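Local coordinates for protein allantoin racemase (PDB 5LG5) that racemises allantoin, interconverting its two enantiomers by proton transfer, and probably acts on other 5-monosubstituted hydantoins too, at residues I32-G40 with I55-Y64; M157-I168 with L186-V196. All coordinates share one frame; numbering follows the deposited sequence.

Contact 1 of 2, residues I32-G40 with I55-Y64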
loop_
_atom_site.group_PDB
_atom_site.type_symbol
_atom_site.label_atom_id
_atom_site.label_comp_id
_atom_site.label_asym_id
_atom_site.label_seq_id
_atom_site.Cartn_x
_atom_site.Cartn_y
_atom_site.Cartn_z
ATOM N N ILE E 32 -34.539 -5.270 19.938
ATOM C CA ILE E 32 -33.215 -5.846 20.098
ATOM C C ILE E 32 -33.309 -7.209 20.771
ATOM O O ILE E 32 -33.912 -7.353 21.828
ATOM C CB ILE E 32 -32.313 -4.949 20.975
ATOM C CG1 ILE E 32 -32.108 -3.576 20.324
ATOM C CG2 ILE E 32 -30.978 -5.627 21.220
ATOM C CD1 ILE E 32 -31.444 -3.634 18.940
ATOM N N VAL E 33 -32.722 -8.224 20.151
ATOM C CA VAL E 33 -32.619 -9.513 20.814
ATOM C C VAL E 33 -31.173 -9.909 21.035
ATOM O O VAL E 33 -30.442 -10.202 20.094
ATOM C CB VAL E 33 -33.327 -10.598 20.024
ATOM C CG1 VAL E 33 -33.186 -11.922 20.741
ATOM C CG2 VAL E 33 -34.793 -10.219 19.842
ATOM N N GLY E 34 -30.761 -9.922 22.293
ATOM C CA GLY E 34 -29.402 -10.297 22.634
ATOM C C GLY E 34 -29.230 -11.794 22.729
ATOM O O GLY E 34 -29.978 -12.466 23.441
ATOM N N LEU E 35 -28.247 -12.329 22.007
ATOM C CA LEU E 35 -28.005 -13.771 22.023
ATOM C C LEU E 35 -26.619 -14.109 22.548
ATOM O O LEU E 35 -25.634 -13.439 22.225
ATOM C CB LEU E 35 -28.193 -14.363 20.628
ATOM C CG LEU E 35 -29.565 -14.187 19.987
ATOM C CD1 LEU E 35 -29.558 -14.830 18.624
ATOM C CD2 LEU E 35 -30.652 -14.810 20.887
ATOM N N THR E 36 -26.554 -15.157 23.362
ATOM C CA THR E 36 -25.291 -15.704 23.839
ATOM C C THR E 36 -25.083 -17.042 23.143
ATOM O O THR E 36 -25.989 -17.871 23.132
ATOM C CB THR E 36 -25.316 -15.907 25.366
ATOM O OG1 THR E 36 -25.645 -14.664 26.010
ATOM C CG2 THR E 36 -23.957 -16.398 25.867
ATOM N N PRO E 37 -23.902 -17.255 22.533
ATOM C CA PRO E 37 -23.658 -18.524 21.828
ATOM C C PRO E 37 -23.774 -19.723 22.762
ATOM O O PRO E 37 -23.568 -19.547 23.960
ATOM C CB PRO E 37 -22.202 -18.390 21.356
ATOM C CG PRO E 37 -21.965 -16.906 21.276
ATOM C CD PRO E 37 -22.763 -16.329 22.423
ATOM N N TYR E 38 -24.072 -20.907 22.229
ATOM C CA TYR E 38 -24.259 -22.091 23.066
ATOM C C TYR E 38 -22.924 -22.656 23.535
ATOM O O TYR E 38 -22.876 -23.469 24.461
ATOM C CB TYR E 38 -25.014 -23.180 22.305
ATOM C CG TYR E 38 -26.432 -22.830 21.944
ATOM C CD1 TYR E 38 -26.961 -23.219 20.721
ATOM C CD2 TYR E 38 -27.248 -22.125 22.821
ATOM C CE1 TYR E 38 -28.255 -22.914 20.374
ATOM C CE2 TYR E 38 -28.556 -21.808 22.477
ATOM C CZ TYR E 38 -29.048 -22.210 21.253
ATOM O OH TYR E 38 -30.338 -21.910 20.885
ATOM N N PHE E 39 -21.840 -22.246 22.878
ATOM C CA PHE E 39 -20.502 -22.662 23.294
ATOM C C PHE E 39 -19.456 -21.594 22.981
ATOM O O PHE E 39 -19.777 -20.537 22.414
ATOM C CB PHE E 39 -20.116 -24.004 22.676
ATOM C CG PHE E 39 -20.042 -23.985 21.182
ATOM C CD1 PHE E 39 -21.184 -24.166 20.415
ATOM C CD2 PHE E 39 -18.820 -23.796 20.544
ATOM C CE1 PHE E 39 -21.116 -24.157 19.029
ATOM C CE2 PHE E 39 -18.734 -23.788 19.158
ATOM C CZ PHE E 39 -19.886 -23.967 18.398
ATOM N N GLY E 40 -18.214 -21.867 23.372
ATOM C CA GLY E 40 -17.122 -20.921 23.203
ATOM C C GLY E 40 -16.497 -20.485 24.516
ATOM O O GLY E 40 -16.848 -21.004 25.580
ATOM N N ILE E 55 -17.595 -19.795 14.806
ATOM C CA ILE E 55 -18.503 -20.919 14.592
ATOM C C ILE E 55 -19.644 -20.901 15.581
ATOM O O ILE E 55 -20.785 -21.194 15.236
ATOM C CB ILE E 55 -17.764 -22.273 14.723
ATOM C CG1 ILE E 55 -16.768 -22.417 13.590
ATOM C CG2 ILE E 55 -18.745 -23.429 14.623
ATOM C CD1 ILE E 55 -17.434 -22.148 12.264
ATOM N N ALA E 56 -19.313 -20.579 16.826
ATOM C CA ALA E 56 -20.312 -20.490 17.886
ATOM C C ALA E 56 -21.395 -19.486 17.537
ATOM O O ALA E 56 -22.580 -19.769 17.703
ATOM C CB ALA E 56 -19.647 -20.118 19.201
ATOM N N VAL E 57 -20.983 -18.312 17.055
ATOM C CA VAL E 57 -21.926 -17.251 16.709
ATOM C C VAL E 57 -22.805 -17.680 15.540
ATOM O O VAL E 57 -24.025 -17.509 15.562
ATOM C CB VAL E 57 -21.183 -15.916 16.389
ATOM C CG1 VAL E 57 -22.109 -14.920 15.696
ATOM C CG2 VAL E 57 -20.590 -15.309 17.672
ATOM N N MET E 58 -22.172 -18.241 14.515
ATOM C CA MET E 58 -22.900 -18.756 13.360
ATOM C C MET E 58 -23.925 -19.807 13.779
ATOM O O MET E 58 -25.090 -19.766 13.376
ATOM C CB MET E 58 -21.915 -19.341 12.337
ATOM C CG MET E 58 -21.186 -18.303 11.494
ATOM S SD MET E 58 -20.088 -19.069 10.274
ATOM C CE MET E 58 -18.527 -18.689 11.047
ATOM N N ASP E 59 -23.476 -20.726 14.619
ATOM C CA ASP E 59 -24.342 -21.748 15.205
ATOM C C ASP E 59 -25.550 -21.134 15.936
ATOM O O ASP E 59 -26.706 -21.513 15.712
ATOM C CB ASP E 59 -23.505 -22.609 16.164
ATOM C CG ASP E 59 -24.328 -23.686 16.866
ATOM O OD1 ASP E 59 -24.505 -23.623 18.109
ATOM O OD2 ASP E 59 -24.776 -24.608 16.162
ATOM N N ARG E 60 -25.275 -20.149 16.783
ATOM C CA ARG E 60 -26.307 -19.515 17.612
ATOM C C ARG E 60 -27.360 -18.807 16.775
ATOM O O ARG E 60 -28.553 -18.839 17.075
ATOM C CB ARG E 60 -25.665 -18.521 18.580
ATOM C CG ARG E 60 -26.577 -18.018 19.701
ATOM C CD ARG E 60 -27.242 -19.158 20.464
ATOM N NE ARG E 60 -28.462 -18.757 21.171
ATOM C CZ ARG E 60 -29.680 -18.691 20.638
ATOM N NH1 ARG E 60 -29.878 -18.961 19.353
ATOM N NH2 ARG E 60 -30.705 -18.332 21.396
ATOM N N VAL E 61 -26.900 -18.137 15.731
ATOM C CA VAL E 61 -27.790 -17.393 14.857
ATOM C C VAL E 61 -28.655 -18.337 14.019
ATOM O O VAL E 61 -29.852 -18.101 13.833
ATOM C CB VAL E 61 -26.985 -16.409 13.974
ATOM C CG1 VAL E 61 -27.870 -15.798 12.883
ATOM C CG2 VAL E 61 -26.322 -15.334 14.867
ATOM N N MET E 62 -28.037 -19.395 13.514
ATOM C CA MET E 62 -28.764 -20.404 12.737
ATOM C C MET E 62 -29.795 -21.142 13.595
ATOM O O MET E 62 -30.842 -21.553 13.107
ATOM C CB MET E 62 -27.795 -21.403 12.095
ATOM C CG MET E 62 -26.926 -20.814 10.972
ATOM S SD MET E 62 -27.852 -19.937 9.693
ATOM C CE MET E 62 -27.588 -18.280 10.218
ATOM N N ALA E 63 -29.472 -21.336 14.865
ATOM C CA ALA E 63 -30.411 -21.936 15.817
ATOM C C ALA E 63 -31.595 -21.041 16.186
ATOM O O ALA E 63 -32.578 -21.525 16.739
ATOM C CB ALA E 63 -29.676 -22.375 17.077
ATOM N N TYR E 64 -31.491 -19.739 15.919
ATOM C CA TYR E 64 -32.580 -18.806 16.237
ATOM C C TYR E 64 -33.766 -19.020 15.299
ATOM O O TYR E 64 -33.637 -18.841 14.079
ATOM C CB TYR E 64 -32.113 -17.353 16.181
ATOM C CG TYR E 64 -33.116 -16.369 16.735
ATOM C CD1 TYR E 64 -33.265 -16.201 18.111
ATOM C CD2 TYR E 64 -33.933 -15.631 15.894
ATOM C CE1 TYR E 64 -34.180 -15.298 18.627
ATOM C CE2 TYR E 64 -34.856 -14.726 16.401
ATOM C CZ TYR E 64 -34.970 -14.569 17.770
ATOM O OH TYR E 64 -35.876 -13.677 18.283
HETATM O O HOH W 1 -23.596 -21.443 19.677
#
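R60 lies between Y38 and L35 like the filling of a sandwich. Its CD methylene sits over the centre of the Y38 ring, 3.6 Å from the centroid in a CH-pi contact, and the guanidinium runs on nearly parallel to that ring, the planes 15° apart, with the Y38 hydroxyl above its centre. L35 CD2 comes from the opposite face, 3.6 Å from R60 NH2. The bend at chi2 (52°) lays the chain past the T36 carbonyl and points the guanidinium toward L35. Cut back to alanine, R60 would leave the Y38 ring without its cover and probably freer to swing, with a gap likely to open beside L35. A63 CB meets the edge of the Y38 ring at CE1, 3.6 Å away.

A second hollow, between P37 and F39, takes the small bump of A56: its CB packs 3.8 Å from P37 CB and lies over one face of the F39 ring, while I55 CG2 touches that ring's edge. One water binds the loop to the helix, accepting from Y38 N and donating to A56 O and D59 OD1. Farther on, L35 CD1 and V33 rest against the Y64 ring.

Helix 47-63 connects strand 31-35, outermost within this chain, to parallel strand 70-74, making this half of a beta-alpha-beta crossover; helix 81-87 touches V57, and W236 of a second subunit packs on F39.

Contact 2 of 2, residues M157-I168 with L186-V196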
loop_
_atom_site.group_PDB
_atom_site.type_symbol
_atom_site.label_atom_id
_atom_site.label_comp_id
_atom_site.label_asym_id
_atom_site.label_seq_id
_atom_site.Cartn_x
_atom_site.Cartn_y
_atom_site.Cartn_z
ATOM N N MET E 157 -11.432 1.525 33.644
ATOM C CA MET E 157 -11.750 2.792 33.015
ATOM C C MET E 157 -10.504 3.678 32.909
ATOM O O MET E 157 -10.247 4.299 31.874
ATOM C CB MET E 157 -12.871 3.472 33.801
ATOM C CG MET E 157 -13.145 4.904 33.406
ATOM S SD MET E 157 -13.649 5.187 31.698
ATOM C CE MET E 157 -15.153 4.223 31.646
ATOM N N GLU E 158 -9.731 3.739 33.985
ATOM C CA GLU E 158 -8.503 4.516 33.975
ATOM C C GLU E 158 -7.482 4.013 32.948
ATOM O O GLU E 158 -6.856 4.816 32.252
ATOM C CB GLU E 158 -7.889 4.545 35.378
ATOM C CG GLU E 158 -6.839 5.618 35.572
ATOM C CD GLU E 158 -7.293 7.016 35.173
ATOM O OE1 GLU E 158 -8.459 7.388 35.431
ATOM O OE2 GLU E 158 -6.463 7.757 34.601
ATOM N N ALA E 159 -7.314 2.699 32.852
ATOM C CA ALA E 159 -6.373 2.125 31.893
ATOM C C ALA E 159 -6.792 2.445 30.457
ATOM O O ALA E 159 -5.949 2.725 29.598
ATOM C CB ALA E 159 -6.262 0.625 32.093
ATOM N N ILE E 160 -8.098 2.401 30.209
ATOM C CA ILE E 160 -8.638 2.723 28.902
ATOM C C ILE E 160 -8.395 4.207 28.620
ATOM O O ILE E 160 -7.869 4.566 27.561
ATOM C CB ILE E 160 -10.149 2.403 28.819
ATOM C CG1 ILE E 160 -10.408 0.906 28.980
ATOM C CG2 ILE E 160 -10.754 2.925 27.515
ATOM C CD1 ILE E 160 -11.893 0.557 29.076
ATOM N N VAL E 161 -8.734 5.066 29.586
ATOM C CA VAL E 161 -8.513 6.508 29.419
ATOM C C VAL E 161 -7.058 6.828 29.126
ATOM O O VAL E 161 -6.783 7.637 28.231
ATOM C CB VAL E 161 -9.043 7.355 30.638
ATOM C CG1 VAL E 161 -8.560 8.807 30.589
ATOM C CG2 VAL E 161 -10.570 7.286 30.732
ATOM N N ARG E 162 -6.127 6.165 29.814
ATOM C CA ARG E 162 -4.709 6.432 29.556
ATOM C C ARG E 162 -4.319 6.113 28.122
ATOM O O ARG E 162 -3.589 6.883 27.502
ATOM C CB ARG E 162 -3.756 5.707 30.523
ATOM C CG ARG E 162 -2.273 5.988 30.143
ATOM C CD ARG E 162 -1.187 5.502 31.129
ATOM N NE ARG E 162 -1.116 4.052 31.294
ATOM C CZ ARG E 162 -1.668 3.393 32.312
ATOM N NH1 ARG E 162 -2.307 4.068 33.258
ATOM N NH2 ARG E 162 -1.570 2.069 32.396
ATOM N N GLN E 163 -4.795 4.985 27.596
ATOM C CA GLN E 163 -4.479 4.624 26.211
ATOM C C GLN E 163 -5.108 5.600 25.233
ATOM O O GLN E 163 -4.492 5.979 24.242
ATOM C CB GLN E 163 -4.921 3.192 25.895
ATOM C CG GLN E 163 -4.134 2.144 26.656
ATOM C CD GLN E 163 -2.646 2.348 26.497
ATOM O OE1 GLN E 163 -2.162 2.637 25.399
ATOM N NE2 GLN E 163 -1.910 2.226 27.598
ATOM N N ALA E 164 -6.337 6.016 25.525
ATOM C CA ALA E 164 -7.003 7.009 24.690
ATOM C C ALA E 164 -6.213 8.319 24.671
ATOM O O ALA E 164 -6.049 8.945 23.618
ATOM C CB ALA E 164 -8.425 7.243 25.164
ATOM N N GLU E 165 -5.722 8.731 25.836
ATOM C CA GLU E 165 -4.931 9.957 25.924
ATOM C C GLU E 165 -3.642 9.831 25.118
ATOM O O GLU E 165 -3.233 10.769 24.430
ATOM C CB GLU E 165 -4.653 10.314 27.390
ATOM C CG GLU E 165 -5.899 10.792 28.112
ATOM C CD GLU E 165 -5.682 11.041 29.599
ATOM O OE1 GLU E 165 -4.733 10.457 30.179
ATOM O OE2 GLU E 165 -6.489 11.802 30.187
ATOM N N LEU E 166 -3.017 8.658 25.186
ATOM C CA LEU E 166 -1.791 8.420 24.435
ATOM C C LEU E 166 -2.070 8.399 22.936
ATOM O O LEU E 166 -1.297 8.929 22.134
ATOM C CB LEU E 166 -1.140 7.106 24.876
ATOM C CG LEU E 166 -0.543 7.064 26.284
ATOM C CD1 LEU E 166 -0.098 5.649 26.642
ATOM C CD2 LEU E 166 0.650 8.023 26.382
ATOM N N ALA E 167 -3.189 7.791 22.567
ATOM C CA ALA E 167 -3.584 7.721 21.172
ATOM C C ALA E 167 -3.760 9.125 20.591
ATOM O O ALA E 167 -3.271 9.425 19.496
ATOM C CB ALA E 167 -4.863 6.913 21.034
ATOM N N ILE E 168 -4.424 9.993 21.344
ATOM C CA ILE E 168 -4.638 11.370 20.909
ATOM C C ILE E 168 -3.315 12.124 20.810
ATOM O O ILE E 168 -2.977 12.704 19.762
ATOM C CB ILE E 168 -5.585 12.101 21.894
ATOM C CG1 ILE E 168 -6.955 11.436 21.887
ATOM C CG2 ILE E 168 -5.671 13.587 21.587
ATOM C CD1 ILE E 168 -7.787 11.720 23.130
ATOM N N LEU E 186 -19.451 2.859 27.627
ATOM C CA LEU E 186 -18.403 3.487 28.410
ATOM C C LEU E 186 -17.883 4.736 27.688
ATOM O O LEU E 186 -16.995 5.441 28.193
ATOM C CB LEU E 186 -17.277 2.477 28.663
ATOM C CG LEU E 186 -17.087 1.911 30.075
ATOM C CD1 LEU E 186 -18.421 1.670 30.782
ATOM C CD2 LEU E 186 -16.273 0.626 30.031
ATOM N N ASP E 187 -18.455 5.005 26.512
ATOM C CA ASP E 187 -17.922 6.037 25.636
ATOM C C ASP E 187 -18.039 7.418 26.240
ATOM O O ASP E 187 -17.125 8.237 26.130
ATOM C CB ASP E 187 -18.638 6.079 24.290
ATOM C CG ASP E 187 -20.082 5.634 24.364
ATOM O OD1 ASP E 187 -20.439 4.697 25.128
ATOM O OD2 ASP E 187 -20.896 6.300 23.690
ATOM N N GLU E 188 -19.178 7.665 26.877
ATOM C CA GLU E 188 -19.500 9.004 27.353
ATOM C C GLU E 188 -18.472 9.451 28.398
ATOM O O GLU E 188 -17.975 10.577 28.358
ATOM C CB GLU E 188 -20.947 9.074 27.881
ATOM C CG GLU E 188 -22.045 9.017 26.789
ATOM C CD GLU E 188 -22.306 7.617 26.208
ATOM O OE1 GLU E 188 -23.114 7.505 25.251
ATOM O OE2 GLU E 188 -21.716 6.623 26.697
ATOM N N GLN E 189 -18.120 8.548 29.300
ATOM C CA GLN E 189 -17.158 8.876 30.340
ATOM C C GLN E 189 -15.778 9.150 29.737
ATOM O O GLN E 189 -15.084 10.081 30.153
ATOM C CB GLN E 189 -17.090 7.743 31.373
ATOM C CG GLN E 189 -18.438 7.364 31.975
ATOM C CD GLN E 189 -18.922 5.991 31.541
ATOM O OE1 GLN E 189 -19.217 5.766 30.364
ATOM N NE2 GLN E 189 -19.013 5.063 32.493
ATOM N N ILE E 190 -15.382 8.332 28.761
ATOM C CA ILE E 190 -14.101 8.510 28.060
ATOM C C ILE E 190 -14.078 9.810 27.261
ATOM O O ILE E 190 -13.058 10.510 27.230
ATOM C CB ILE E 190 -13.790 7.301 27.143
ATOM C CG1 ILE E 190 -13.719 6.029 27.980
ATOM C CG2 ILE E 190 -12.480 7.503 26.393
ATOM C CD1 ILE E 190 -13.812 4.774 27.167
ATOM N N ARG E 191 -15.195 10.116 26.597
ATOM C CA ARG E 191 -15.331 11.380 25.865
ATOM C C ARG E 191 -15.097 12.567 26.791
ATOM O O ARG E 191 -14.320 13.475 26.477
ATOM C CB ARG E 191 -16.725 11.512 25.247
ATOM C CG ARG E 191 -16.944 12.842 24.521
ATOM C CD ARG E 191 -18.433 13.129 24.373
ATOM N NE ARG E 191 -19.083 12.989 25.678
ATOM C CZ ARG E 191 -20.267 12.420 25.879
ATOM N NH1 ARG E 191 -20.968 11.949 24.852
ATOM N NH2 ARG E 191 -20.758 12.332 27.112
ATOM N N GLN E 192 -15.780 12.550 27.931
ATOM C CA GLN E 192 -15.667 13.620 28.915
ATOM C C GLN E 192 -14.238 13.739 29.420
ATOM O O GLN E 192 -13.733 14.834 29.652
ATOM C CB GLN E 192 -16.634 13.390 30.079
ATOM C CG GLN E 192 -18.077 13.771 29.782
ATOM C CD GLN E 192 -18.235 15.237 29.380
ATOM O OE1 GLN E 192 -18.005 15.612 28.224
ATOM N NE2 GLN E 192 -18.585 16.079 30.350
ATOM N N ARG E 193 -13.588 12.589 29.560
ATOM C CA ARG E 193 -12.241 12.516 30.099
ATOM C C ARG E 193 -11.165 12.855 29.049
ATOM O O ARG E 193 -10.061 13.255 29.412
ATOM C CB ARG E 193 -12.032 11.133 30.744
ATOM C CG ARG E 193 -12.742 10.984 32.110
ATOM C CD ARG E 193 -12.771 9.539 32.654
ATOM N NE ARG E 193 -11.592 9.115 33.427
ATOM C CZ ARG E 193 -11.621 8.154 34.352
ATOM N NH1 ARG E 193 -12.778 7.579 34.661
ATOM N NH2 ARG E 193 -10.523 7.809 35.019
ATOM N N THR E 194 -11.490 12.708 27.760
ATOM C CA THR E 194 -10.529 12.981 26.668
ATOM C C THR E 194 -10.787 14.234 25.831
ATOM O O THR E 194 -9.854 14.815 25.274
ATOM C CB THR E 194 -10.435 11.791 25.684
ATOM O OG1 THR E 194 -11.740 11.499 25.159
ATOM C CG2 THR E 194 -9.890 10.565 26.394
ATOM N N GLY E 195 -12.053 14.618 25.696
ATOM C CA GLY E 195 -12.425 15.739 24.848
ATOM C C GLY E 195 -12.516 15.466 23.349
ATOM O O GLY E 195 -12.510 16.410 22.547
ATOM N N VAL E 196 -12.599 14.190 22.966
ATOM C CA VAL E 196 -12.808 13.797 21.562
ATOM C C VAL E 196 -14.034 12.879 21.437
ATOM O O VAL E 196 -14.462 12.298 22.434
ATOM C CB VAL E 196 -11.543 13.123 20.959
ATOM C CG1 VAL E 196 -10.333 14.001 21.172
ATOM C CG2 VAL E 196 -11.321 11.741 21.567
#
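I190 fits as a knob into the hole formed by M157, I160, V161 and A164, the tight centre of this helix pair. Its CD1 reaches I160 CG2 at 3.6 Å, and CG1 lies 3.8 Å from M157 SD. The methionine, bent at both chi2 (60°) and chi3 (61°), hooks round so that its CE presses on L186 CG at 3.4 Å, closer than usual for two carbons. Farther along, A164 CB meets T194 CG2 at 3.8 Å, and I168 CD1 closes the row against T194 CB and V196. The T194 hydroxyl is turned back to its own helix, donating to I190 O (2.6 Å) from above the carbonyl plane, which leaves the methyl for the interface.

The solvent side is looser and polar. R193 lays its guanidinium face over V161 CG2 and directs an edge at E158 in a salt bridge whose modelled length is doubtful.

Helical segments 157-168 and 187-194 cross at -49°, their axes 10.1 Å apart at closest approach, and pack against one parallel sheet: I190 touches L178, and A164 and V196 both touch I176, on strand 175-179, while I160 reaches V113 on strand 110-114. I222 of a third subunit packs on V196.

How the contacts relate
The two contacts lie on opposite sides of the chain's centre, their centres 31 Å apart and their nearest atoms about 15 Å apart, so neither touches the other. They follow in series along the sequence, and each belongs to a different four-stranded parallel sheet with the same strand order, 2-1-3-4. Contact 1 joins an edge strand and the loop after it to a helix, whereas contact 2 sets two helices together over its sheet. This two-sheet build is consistent with the Asp/Glu racemase fold, in which the active site lies between the halves; each contact probably sits on the outer flank of its half, away from that cleft. Both also approach subunit interfaces, each with a different neighbouring copy.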